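Local coordinates for DUF5636 domain-containing protein (Legionella pneumophila subsp. pneumophila str. Philadelphia 1, PDB 4RD8) that is of unknown function but belongs to the DUF5636 family and folds as a helical, strand-free single chain, at residues A[34-38]-A[181-185]; A[97-101]-A[116-121]; A[84-88]-A[154-158]; A[48-52]-A[209-213]. The protein carries 3 engineered substitutions. The contacts are given in a common frame with arbitrary orientation. Residue numbers count along the deposited sequence, not the author numbering.

Interaction 1 (A[34-38]-A[181-185])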
# COMPACT_ATOMS: atom_id res chain seq x y z
N ILE A 34 2.74 5.84 10.02
CA ILE A 34 2.76 5.44 8.61
C ILE A 34 3.33 6.54 7.74
O ILE A 34 4.18 6.29 6.89
CB ILE A 34 1.36 5.03 8.13
CG1 ILE A 34 0.97 3.71 8.80
CG2 ILE A 34 1.32 4.89 6.61
CD1 ILE A 34 -0.45 3.27 8.49
N GLU A 35 2.88 7.77 7.97
CA GLU A 35 3.34 8.91 7.17
C GLU A 35 4.84 9.08 7.35
O GLU A 35 5.57 9.31 6.39
CB GLU A 35 2.61 10.19 7.60
CG GLU A 35 2.82 11.37 6.67
CD GLU A 35 2.37 12.67 7.29
OE1 GLU A 35 2.60 12.85 8.51
OE2 GLU A 35 1.79 13.51 6.57
N ASN A 36 5.30 8.95 8.59
CA ASN A 36 6.71 9.15 8.89
C ASN A 36 7.59 8.04 8.31
O ASN A 36 8.75 8.27 7.99
CB ASN A 36 6.93 9.27 10.40
CG ASN A 36 6.48 10.62 10.95
OD1 ASN A 36 6.34 11.59 10.20
ND2 ASN A 36 6.25 10.68 12.26
N TYR A 37 7.02 6.85 8.20
CA TYR A 37 7.71 5.70 7.63
C TYR A 37 7.85 5.85 6.12
O TYR A 37 8.95 5.77 5.57
CB TYR A 37 6.98 4.39 8.01
CG TYR A 37 7.42 3.18 7.20
CD1 TYR A 37 8.70 2.65 7.34
CD2 TYR A 37 6.56 2.58 6.30
CE1 TYR A 37 9.10 1.55 6.60
CE2 TYR A 37 6.95 1.49 5.55
CZ TYR A 37 8.21 0.97 5.70
OH TYR A 37 8.60 -0.11 4.96
N LEU A 38 6.74 6.11 5.44
CA LEU A 38 6.77 6.25 3.98
C LEU A 38 7.61 7.42 3.46
O LEU A 38 8.09 7.38 2.33
CB LEU A 38 5.33 6.33 3.42
CG LEU A 38 4.48 5.09 3.68
CD1 LEU A 38 3.06 5.30 3.17
CD2 LEU A 38 5.09 3.84 3.03
N ASP A 181 -5.28 10.23 0.65
CA ASP A 181 -4.31 11.06 -0.08
C ASP A 181 -3.03 11.35 0.71
O ASP A 181 -1.91 11.19 0.20
CB ASP A 181 -4.93 12.40 -0.46
CG ASP A 181 -6.05 12.28 -1.48
OD1 ASP A 181 -6.18 11.22 -2.13
OD2 ASP A 181 -6.78 13.28 -1.65
N VAL A 182 -3.18 11.81 1.95
CA VAL A 182 -2.04 12.27 2.75
C VAL A 182 -1.06 11.14 3.05
O VAL A 182 0.16 11.35 3.15
CB VAL A 182 -2.51 12.94 4.06
CG1 VAL A 182 -1.36 13.21 4.99
CG2 VAL A 182 -3.22 14.25 3.74
N LEU A 183 -1.59 9.92 3.16
CA LEU A 183 -0.77 8.77 3.50
C LEU A 183 -0.15 8.10 2.28
O LEU A 183 1.06 7.85 2.27
CB LEU A 183 -1.58 7.73 4.28
CG LEU A 183 -1.99 8.20 5.68
CD1 LEU A 183 -2.61 7.05 6.44
CD2 LEU A 183 -0.80 8.80 6.43
N ILE A 184 -0.95 7.82 1.26
CA ILE A 184 -0.50 6.93 0.19
C ILE A 184 -0.86 7.41 -1.20
O ILE A 184 -0.65 6.68 -2.17
CB ILE A 184 -1.06 5.50 0.38
CG1 ILE A 184 -2.59 5.53 0.37
CG2 ILE A 184 -0.49 4.85 1.66
CD1 ILE A 184 -3.25 4.18 0.38
N ASP A 185 -1.42 8.61 -1.33
CA ASP A 185 -1.75 9.12 -2.66
C ASP A 185 -1.36 10.60 -2.79
O ASP A 185 -2.06 11.39 -3.42
CB ASP A 185 -3.25 8.92 -2.94
CG ASP A 185 -3.52 8.39 -4.34
OD1 ASP A 185 -2.56 8.16 -5.10
OD2 ASP A 185 -4.71 8.19 -4.68
O HOH W 1 1.73 13.33 3.97
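L183 lays its CD2 methyl against the adjacent residues I34 and E35 of helix 25-38: L183 CD2 lies 3.9 Å from E35 CB and 4.5 Å from I34 CG2. Its CA-to-CB bond runs sideways, and it is the m,t side chain beyond it that brings the methyl across. One turn on from I34, L38 points toward segment 181-185, where L38 CD1 sits 3.9 Å from I184 CG2 and 3.4 Å from L183 O. With CA atoms of E35 and L183 only 5.5 Å apart, the two helices approach closely at this point. E35 adds the polar component. Its extended side chain lays E35 OE2 3.5 Å from V182 CG1, and a water bridges the segments, donating to E35 OE2 at 2.6 Å and to V182 O at 2.7 Å. I34 also packs on I138 and I184 on W135, so helix 130-144 backs both segments. In this contact no direct polar bond joins the pair, L183 O is buried against a methyl without a partner, and one water links the glutamate to a carbonyl. The chemistry implies a familiar principle: the two helices are held together mainly by apolar side-chain packing.

Interaction 2 (A[97-101]-A[116-121])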
# COMPACT_ATOMS: atom_id res chain seq x y z
N GLY A 97 -12.93 -5.00 -17.35
CA GLY A 97 -12.53 -3.98 -18.30
C GLY A 97 -11.65 -2.89 -17.71
O GLY A 97 -11.27 -1.96 -18.43
N ASN A 98 -11.31 -3.01 -16.43
CA ASN A 98 -10.43 -2.04 -15.75
C ASN A 98 -10.95 -0.60 -15.78
O ASN A 98 -10.16 0.34 -15.83
CB ASN A 98 -9.02 -2.05 -16.36
CG ASN A 98 -8.21 -3.22 -15.91
OD1 ASN A 98 -7.76 -3.27 -14.77
ND2 ASN A 98 -8.01 -4.18 -16.81
N LYS A 99 -12.27 -0.44 -15.75
CA LYS A 99 -12.87 0.89 -15.68
C LYS A 99 -12.69 1.41 -14.26
O LYS A 99 -12.73 0.63 -13.31
CB LYS A 99 -14.37 0.82 -16.00
CG LYS A 99 -14.72 0.17 -17.34
CD LYS A 99 -14.76 1.19 -18.47
CE LYS A 99 -15.66 0.70 -19.61
NZ LYS A 99 -16.26 1.83 -20.41
N PRO A 100 -12.53 2.73 -14.11
CA PRO A 100 -12.47 3.27 -12.75
C PRO A 100 -13.85 3.16 -12.09
O PRO A 100 -14.88 3.18 -12.79
CB PRO A 100 -12.16 4.77 -12.97
CG PRO A 100 -11.83 4.92 -14.44
CD PRO A 100 -12.52 3.79 -15.14
N LEU A 101 -13.86 3.06 -10.77
CA LEU A 101 -15.09 3.15 -10.00
C LEU A 101 -15.30 4.61 -9.67
O LEU A 101 -14.34 5.38 -9.59
CB LEU A 101 -14.93 2.38 -8.69
CG LEU A 101 -14.93 0.86 -8.78
CD1 LEU A 101 -14.54 0.23 -7.44
CD2 LEU A 101 -16.33 0.42 -9.19
N LEU A 116 -7.84 -2.87 -3.96
CA LEU A 116 -8.13 -2.83 -5.38
C LEU A 116 -6.90 -2.45 -6.19
O LEU A 116 -5.95 -1.87 -5.65
CB LEU A 116 -9.23 -1.81 -5.65
CG LEU A 116 -10.57 -2.15 -4.98
CD1 LEU A 116 -10.71 -1.40 -3.69
CD2 LEU A 116 -11.72 -1.82 -5.93
N LYS A 117 -6.94 -2.76 -7.49
CA LYS A 117 -5.97 -2.25 -8.44
C LYS A 117 -5.96 -0.73 -8.37
O LYS A 117 -7.00 -0.12 -8.12
CB LYS A 117 -6.38 -2.68 -9.85
CG LYS A 117 -5.50 -3.70 -10.50
CD LYS A 117 -5.99 -3.97 -11.91
CE LYS A 117 -5.15 -5.01 -12.61
NZ LYS A 117 -5.54 -5.13 -14.04
N ASP A 118 -4.79 -0.13 -8.61
CA ASP A 118 -4.65 1.33 -8.59
C ASP A 118 -5.67 1.97 -9.53
O ASP A 118 -6.27 3.00 -9.22
CB ASP A 118 -3.25 1.76 -9.05
CG ASP A 118 -2.13 1.33 -8.09
OD1 ASP A 118 -2.43 0.86 -6.97
OD2 ASP A 118 -0.95 1.48 -8.48
N SER A 119 -5.86 1.34 -10.68
CA SER A 119 -6.71 1.90 -11.74
C SER A 119 -8.20 1.82 -11.42
O SER A 119 -9.03 2.37 -12.14
CB SER A 119 -6.41 1.20 -13.07
OG SER A 119 -6.52 -0.20 -12.92
N SER A 120 -8.56 1.15 -10.33
CA SER A 120 -9.96 1.11 -9.92
C SER A 120 -10.39 2.46 -9.36
O SER A 120 -11.57 2.76 -9.25
CB SER A 120 -10.18 -0.00 -8.90
OG SER A 120 -9.90 -1.25 -9.51
N LEU A 121 -9.41 3.29 -9.01
CA LEU A 121 -9.69 4.67 -8.59
C LEU A 121 -9.21 5.65 -9.65
O LEU A 121 -9.95 6.54 -10.08
CB LEU A 121 -9.00 4.97 -7.25
CG LEU A 121 -9.12 6.41 -6.73
CD1 LEU A 121 -10.58 6.81 -6.53
CD2 LEU A 121 -8.33 6.59 -5.45
O HOH W 2 -10.64 -1.41 -12.00
O HOH W 3 -12.54 7.29 -10.07
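This is a loop-to-loop contact on the periphery of the fold, joining the two connections that lead into and out of helix 103-111. Its centre is the backbone hydrogen bond from L101 N to S120 O, 2.8 Å long and almost linear at 172°. Beside it, P100 lies over the turn, with P100 CA 3.6 Å from both S119 O and S120 O and P100 CB 4.0 Å from L121 O. Two waters add further bridges: one joins carbonyls, donating to L101 O and L121 O at 2.7 Å each, and the other donates to K99 O at 3.2 Å while hydrogen-bonding with the serine hydroxyl S120 OG at 2.6 Å. On the exposed side K117 stretches out so that K117 NZ donates to N98 OD1 at 3.0 Å; its charge also has a long, weak ion pair with E128. On the inner side L101 CD1 meets L116 CD2 at 3.8 Å, and both leucines pack on L109 of the intervening helix. The receiving segment is itself a turn, held by S120 N to K117 O at 3.0 Å and L121 N to D118 O at 3.2 Å. As a worked example, it is a helix-containing loop closed by contacts between its two flanks: the segments before and after helix 103-111 are joined through one main-chain hydrogen bond, a lysine-asparagine bond, waters and a leucine pair.

Interaction 3 (A[84-88]-A[154-158])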
# COMPACT_ATOMS: atom_id res chain seq x y z
N THR A 84 -3.73 -10.44 3.41
CA THR A 84 -4.62 -11.30 4.18
C THR A 84 -4.20 -11.41 5.65
O THR A 84 -5.05 -11.34 6.55
CB THR A 84 -4.72 -12.68 3.55
OG1 THR A 84 -5.22 -12.54 2.22
CG2 THR A 84 -5.67 -13.56 4.36
N GLU A 85 -2.90 -11.57 5.88
CA GLU A 85 -2.34 -11.62 7.23
C GLU A 85 -2.72 -10.39 8.05
O GLU A 85 -2.82 -10.48 9.28
CB GLU A 85 -0.82 -11.71 7.18
CG GLU A 85 -0.26 -13.09 6.95
CD GLU A 85 1.24 -13.13 7.17
OE1 GLU A 85 1.74 -12.35 8.03
OE2 GLU A 85 1.92 -13.92 6.49
N ALA A 86 -2.89 -9.26 7.37
CA ALA A 86 -3.21 -7.99 8.01
C ALA A 86 -4.71 -7.73 8.12
O ALA A 86 -5.13 -6.64 8.52
CB ALA A 86 -2.53 -6.83 7.29
N GLY A 87 -5.53 -8.71 7.73
CA GLY A 87 -6.97 -8.57 7.87
C GLY A 87 -7.70 -8.06 6.65
O GLY A 87 -8.90 -7.81 6.70
N PHE A 88 -7.00 -7.90 5.53
CA PHE A 88 -7.67 -7.52 4.29
C PHE A 88 -8.52 -8.68 3.76
O PHE A 88 -8.29 -9.85 4.09
CB PHE A 88 -6.67 -7.10 3.22
CG PHE A 88 -6.02 -5.76 3.49
CD1 PHE A 88 -5.05 -5.63 4.47
CD2 PHE A 88 -6.39 -4.65 2.76
CE1 PHE A 88 -4.45 -4.39 4.71
CE2 PHE A 88 -5.80 -3.41 2.99
CZ PHE A 88 -4.82 -3.29 3.97
N THR A 154 -1.00 -7.65 14.07
CA THR A 154 -0.84 -7.50 12.63
C THR A 154 -2.18 -7.71 11.92
O THR A 154 -2.51 -6.99 10.99
CB THR A 154 0.22 -8.49 12.10
OG1 THR A 154 1.49 -8.16 12.68
CG2 THR A 154 0.32 -8.40 10.58
N SER A 155 -2.96 -8.66 12.42
CA SER A 155 -4.24 -9.01 11.80
C SER A 155 -5.29 -7.91 11.95
O SER A 155 -6.37 -8.00 11.36
CB SER A 155 -4.77 -10.31 12.40
OG SER A 155 -5.11 -10.15 13.76
N GLU A 156 -4.99 -6.88 12.74
CA GLU A 156 -5.94 -5.77 12.94
C GLU A 156 -5.57 -4.50 12.18
O GLU A 156 -6.23 -3.48 12.35
CB GLU A 156 -6.14 -5.48 14.44
CG GLU A 156 -6.75 -6.68 15.18
CD GLU A 156 -6.99 -6.42 16.66
OE1 GLU A 156 -6.69 -5.31 17.14
OE2 GLU A 156 -7.48 -7.35 17.34
N ILE A 157 -4.54 -4.57 11.35
CA ILE A 157 -4.11 -3.40 10.59
C ILE A 157 -5.22 -2.93 9.66
O ILE A 157 -5.49 -1.73 9.54
CB ILE A 157 -2.83 -3.72 9.78
CG1 ILE A 157 -1.61 -3.74 10.71
CG2 ILE A 157 -2.59 -2.67 8.69
CD1 ILE A 157 -0.36 -4.31 10.06
N CYS A 158 -5.91 -3.87 9.01
CA CYS A 158 -6.98 -3.49 8.07
C CYS A 158 -8.12 -2.78 8.81
O CYS A 158 -8.52 -1.67 8.45
CB CYS A 158 -7.51 -4.71 7.33
SG CYS A 158 -8.64 -4.26 5.99
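The side chain of C158, in the t rotamer, lies over one face of the F88 ring. C158 SG stands 3.9 Å from the centroid of the F88 ring and 12° off its normal, a sulfur-aromatic contact; C158 CB makes a CH-pi approach to that centroid at 4.2 Å and 22°. F88, chi1 m, brings its ring there although its CA-to-CB bond runs sideways. I157 is also m, and its CB lies 4.0 Å from A86 CB. S155 is p; its CA-to-CB bond points away overall although CB still touches, and its closest contacts come from the backbone: S155 CA is 3.2 Å from E85 O, and A86 CA 3.2 Å from T154 O, both CA-H...O contacts. Such closeness depends on G87, the positive-phi C-prime residue of a Schellman motif; a beta carbon there would clash with S155 O. The hydrogen bond from C158 N to A86 O, 2.9 Å, joins the first turn of one helix to the chain just past another. E156, at the N-cap position, directs CA-to-CB away, and its carboxylate forms a salt bridge with R160. The end of helix 69-85 and the start of helix 157-162 meet beside helix 130-144, whose I139 touches both A86 and I157.

Interaction 4 (A[48-52]-A[209-213])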
# COMPACT_ATOMS: atom_id res chain seq x y z
N LEU A 48 11.33 -3.17 1.04
CA LEU A 48 11.38 -3.52 -0.39
C LEU A 48 12.39 -4.64 -0.64
O LEU A 48 12.14 -5.55 -1.44
CB LEU A 48 11.73 -2.30 -1.25
CG LEU A 48 10.63 -1.25 -1.43
CD1 LEU A 48 11.19 0.01 -2.07
CD2 LEU A 48 9.52 -1.81 -2.32
N ILE A 49 13.53 -4.57 0.05
CA ILE A 49 14.50 -5.65 0.02
C ILE A 49 13.87 -6.96 0.51
O ILE A 49 14.06 -8.02 -0.10
CB ILE A 49 15.75 -5.30 0.87
CG1 ILE A 49 16.58 -4.23 0.16
CG2 ILE A 49 16.60 -6.54 1.12
CD1 ILE A 49 17.62 -3.57 1.03
N GLU A 50 13.09 -6.88 1.59
CA GLU A 50 12.45 -8.06 2.16
C GLU A 50 11.42 -8.63 1.19
O GLU A 50 11.36 -9.84 0.98
CB GLU A 50 11.79 -7.72 3.51
CG GLU A 50 10.97 -8.84 4.15
CD GLU A 50 11.82 -10.03 4.57
OE1 GLU A 50 13.01 -9.84 4.94
OE2 GLU A 50 11.30 -11.17 4.55
N LEU A 51 10.64 -7.74 0.57
CA LEU A 51 9.62 -8.15 -0.40
C LEU A 51 10.31 -8.81 -1.59
O LEU A 51 9.86 -9.85 -2.09
CB LEU A 51 8.80 -6.95 -0.85
CG LEU A 51 7.65 -7.25 -1.82
CD1 LEU A 51 6.60 -8.11 -1.14
CD2 LEU A 51 7.04 -5.95 -2.34
N ASN A 52 11.41 -8.20 -2.03
CA ASN A 52 12.21 -8.76 -3.12
C ASN A 52 12.76 -10.13 -2.78
O ASN A 52 12.84 -11.01 -3.64
CB ASN A 52 13.37 -7.83 -3.48
CG ASN A 52 14.24 -8.39 -4.60
OD1 ASN A 52 13.93 -8.23 -5.78
ND2 ASN A 52 15.33 -9.04 -4.22
N ILE A 209 19.10 -3.22 -5.35
CA ILE A 209 18.76 -3.91 -4.10
C ILE A 209 17.42 -4.63 -4.17
O ILE A 209 17.03 -5.35 -3.24
CB ILE A 209 18.80 -2.95 -2.89
CG1 ILE A 209 17.95 -1.72 -3.15
CG2 ILE A 209 20.25 -2.55 -2.58
CD1 ILE A 209 17.73 -0.84 -1.92
N PHE A 210 16.69 -4.44 -5.27
CA PHE A 210 15.49 -5.25 -5.52
C PHE A 210 15.27 -5.64 -6.99
O PHE A 210 14.19 -5.41 -7.54
CB PHE A 210 14.24 -4.60 -4.93
CG PHE A 210 14.24 -3.10 -4.98
CD1 PHE A 210 13.99 -2.43 -6.17
CD2 PHE A 210 14.44 -2.35 -3.82
CE1 PHE A 210 13.97 -1.03 -6.21
CE2 PHE A 210 14.42 -0.96 -3.86
CZ PHE A 210 14.18 -0.30 -5.05
N PRO A 211 16.28 -6.28 -7.60
CA PRO A 211 16.26 -6.58 -9.03
C PRO A 211 15.14 -7.52 -9.46
O PRO A 211 14.65 -7.39 -10.59
CB PRO A 211 17.62 -7.24 -9.27
CG PRO A 211 17.96 -7.86 -7.96
CD PRO A 211 17.44 -6.90 -6.93
N VAL A 212 14.74 -8.44 -8.59
CA VAL A 212 13.68 -9.39 -8.92
C VAL A 212 12.31 -8.74 -8.89
O VAL A 212 11.51 -8.90 -9.82
CB VAL A 212 13.72 -10.62 -7.99
CG1 VAL A 212 12.55 -11.54 -8.29
CG2 VAL A 212 15.03 -11.37 -8.18
N LEU A 213 12.04 -7.98 -7.83
CA LEU A 213 10.80 -7.22 -7.72
C LEU A 213 10.70 -6.26 -8.90
O LEU A 213 9.63 -6.07 -9.47
CB LEU A 213 10.76 -6.46 -6.39
CG LEU A 213 9.56 -5.54 -6.12
CD1 LEU A 213 8.24 -6.29 -6.24
CD2 LEU A 213 9.68 -4.86 -4.76
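Three leucines form the apolar centre: L213 CD2 packs 3.7 Å from L51 CD2 and 3.9 Å from L48 CD2, so one side chain of helix 211-218 bridges two on helix 41-61. L48 also supports the F210 ring, with L48 CB 3.7 Å from F210 CD2. Toward the surface, I49 and I209 extend the apolar contact, I49 CG1 lying 4.0 Å from I209 CB and 3.6 Å from I209 O. At the polar edge stands N52, the residue with the largest buried area of this contact. Its side chain is in the t rotamer and carries OD1 to the first-turn amides of the other helix: L213 N donates to N52 OD1 at 2.8 Å and 168°, and V212 N at 2.9 Å in a weak bond bent to 121°. An asparagine from a distant part of the chain thus serves amides that lack acceptors within their own helix, while F210 occupies the N-cap position itself. The nearest CA atoms are those of N52 and L213, 5.1 Å apart. Helix 41-61 is flanked here by helix 69-85, whose L78 and I82 touch L51 and whose L75 touches L213, and by helix 195-204, whose H201 and I202 cover L48.

Overall arrangement
The four contacts differ in burial. Interaction 1 is wholly buried and relies on apolar packing and one water; interactions 3 and 4, partly buried, add direct bonds to amides in the first turns of helices, from a backbone carbonyl in one and an asparagine in the other. Interaction 2, with three exposed residues, mixes one backbone hydrogen bond with water bridges, a lysine-asparagine bond and a leucine pair. Helix 130-144 backs interactions 1 and 3, whereas helix 69-85 supplies a segment to interaction 3 and flanks interaction 4. Interactions 1 and 4 cross along the chain, tying consecutive helices 25-38 and 41-61 to C-terminal elements; interactions 1 and 2 touch, D185 OD2 lying 4.0 Å from L121 CD2.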